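Local atomic coordinates of pyruvate kinase (PDB entry 4DRS), a protein that probably catalyses the last step of glycolysis, passing the phosphoryl group of phosphoenolpyruvate to ADP to give pyruvate and ATP. Residues G363-G368 with D373-M378. Sequence-based numbering, arbitrary orientation.
Sequences GETANG and DAVNVM
Thr365 lays its methyl against one branch of Val375, CG2 of the threonine lying 3.7 Å from CG2 of the valine, and the two side chains meet at roughly a right angle. The threonine thereby divides its labour: the methyl turns to helix 371-386, while the hydroxyl, flanked by both backbone neighbours of CA, N and C (chi1 47°), points away and its OG1 hydrogen-bonds to the backbone O of Thr51. A single chi1 value therefore directs the hydroxyl to a backbone acceptor and the methyl to the valine. Beside this pair, Glu364 offers only the root of its side chain, its CB standing 4.1 Å from CB of Ala374; the alpha carbons of these two residues are 6.6 Å apart. No hydrogen bond joins the two segments, and the small buried interface of 113 Å² rests on aliphatic carbon. Beyond CB the glutamate chain bends at chi2 (88°), and OE2 of its carboxylate accepts a hydrogen bond from the backbone N of Leu331, OE1 a weak one from that of Ser362. The setting is the C-terminal end of the eighth strand of a TIM barrel: the short helix 363-366 follows strand 358-361, and the longer helix 371-386 comes next, packing back on the same strand through Ala374 and Val375 against Leu361. The side chain of Thr365 is about 8 Å from that of Arg74, an ADP-binding residue. Because the barrel is closed, the first strand, 47-51, is also close, and its Cys50 touches both Thr365 and Val375, as does Leu65 of helix 59-68.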
loop_
_atom_site.group_PDB
_atom_site.type_symbol
_atom_site.label_atom_id
_atom_site.label_comp_id
_atom_site.label_asym_id
_atom_site.label_seq_id
_atom_site.Cartn_x
_atom_site.Cartn_y
_atom_site.Cartn_z
ATOM N N GLY A 363 -10.641 41.520 7.306
ATOM C CA GLY A 363 -10.363 42.955 7.225
ATOM C C GLY A 363 -9.450 43.367 6.082
ATOM O O GLY A 363 -9.135 44.549 5.930
ATOM N N GLU A 364 -9.027 42.392 5.281
ATOM C CA GLU A 364 -8.179 42.638 4.115
ATOM C C GLU A 364 -8.983 43.309 3.010
ATOM O O GLU A 364 -8.471 44.170 2.288
ATOM C CB GLU A 364 -7.583 41.325 3.600
ATOM C CG GLU A 364 -6.656 40.617 4.579
ATOM C CD GLU A 364 -7.366 39.664 5.531
ATOM O OE1 GLU A 364 -8.559 39.873 5.844
ATOM O OE2 GLU A 364 -6.722 38.693 5.982
ATOM N N THR A 365 -10.247 42.908 2.894
ATOM C CA THR A 365 -11.173 43.474 1.915
ATOM C C THR A 365 -12.161 44.458 2.555
ATOM O O THR A 365 -12.429 45.523 1.992
ATOM C CB THR A 365 -11.944 42.374 1.152
ATOM O OG1 THR A 365 -12.457 41.407 2.078
ATOM C CG2 THR A 365 -11.032 41.677 0.158
ATOM N N ALA A 366 -12.680 44.098 3.731
ATOM C CA ALA A 366 -13.687 44.894 4.440
ATOM C C ALA A 366 -13.251 46.339 4.699
ATOM O O ALA A 366 -13.943 47.280 4.308
ATOM C CB ALA A 366 -14.085 44.214 5.745
ATOM N N ASN A 367 -12.105 46.511 5.353
ATOM C CA ASN A 367 -11.585 47.847 5.652
ATOM C C ASN A 367 -10.069 47.979 5.461
ATOM O O ASN A 367 -9.414 48.785 6.128
ATOM C CB ASN A 367 -12.030 48.318 7.047
ATOM C CG ASN A 367 -11.982 47.213 8.086
ATOM O OD1 ASN A 367 -10.916 46.682 8.401
ATOM N ND2 ASN A 367 -13.142 46.865 8.630
ATOM N N GLY A 368 -9.529 47.189 4.533
ATOM C CA GLY A 368 -8.109 47.232 4.196
ATOM C C GLY A 368 -7.781 48.284 3.152
ATOM O O GLY A 368 -8.662 48.748 2.424
ATOM N N ASP A 373 -5.606 43.511 -4.228
ATOM C CA ASP A 373 -4.318 42.816 -4.191
ATOM C C ASP A 373 -4.380 41.511 -3.392
ATOM O O ASP A 373 -3.873 40.481 -3.841
ATOM C CB ASP A 373 -3.228 43.732 -3.620
ATOM C CG ASP A 373 -2.855 44.865 -4.566
ATOM O OD1 ASP A 373 -2.687 44.607 -5.780
ATOM O OD2 ASP A 373 -2.717 46.015 -4.089
ATOM N N ALA A 374 -5.015 41.565 -2.222
ATOM C CA ALA A 374 -5.121 40.416 -1.320
ATOM C C ALA A 374 -5.826 39.213 -1.950
ATOM O O ALA A 374 -5.281 38.105 -1.957
ATOM C CB ALA A 374 -5.800 40.821 -0.018
ATOM N N VAL A 375 -7.027 39.440 -2.483
ATOM C CA VAL A 375 -7.806 38.392 -3.141
ATOM C C VAL A 375 -6.992 37.721 -4.240
ATOM O O VAL A 375 -6.942 36.493 -4.326
ATOM C CB VAL A 375 -9.110 38.946 -3.752
ATOM C CG1 VAL A 375 -9.957 37.823 -4.333
ATOM C CG2 VAL A 375 -9.907 39.707 -2.712
ATOM N N ASN A 376 -6.358 38.542 -5.069
ATOM C CA ASN A 376 -5.582 38.063 -6.199
ATOM C C ASN A 376 -4.408 37.186 -5.761
ATOM O O ASN A 376 -4.175 36.115 -6.323
ATOM C CB ASN A 376 -5.108 39.245 -7.045
ATOM C CG ASN A 376 -4.572 38.813 -8.388
ATOM O OD1 ASN A 376 -3.391 38.492 -8.523
ATOM N ND2 ASN A 376 -5.441 38.796 -9.392
ATOM N N VAL A 377 -3.687 37.650 -4.746
ATOM C CA VAL A 377 -2.627 36.878 -4.102
ATOM C C VAL A 377 -3.166 35.547 -3.543
ATOM O O VAL A 377 -2.631 34.475 -3.851
ATOM C CB VAL A 377 -1.938 37.723 -2.998
ATOM C CG1 VAL A 377 -1.198 36.852 -1.989
ATOM C CG2 VAL A 377 -0.998 38.744 -3.627
ATOM N N MET A 378 -4.233 35.627 -2.751
ATOM C CA MET A 378 -4.839 34.450 -2.130
ATOM C C MET A 378 -5.250 33.420 -3.182
ATOM O O MET A 378 -5.021 32.220 -3.010
ATOM C CB MET A 378 -6.037 34.852 -1.256
ATOM C CG MET A 378 -6.468 33.779 -0.261
ATOM S SD MET A 378 -7.470 34.358 1.134
ATOM C CE MET A 378 -9.074 34.545 0.361
#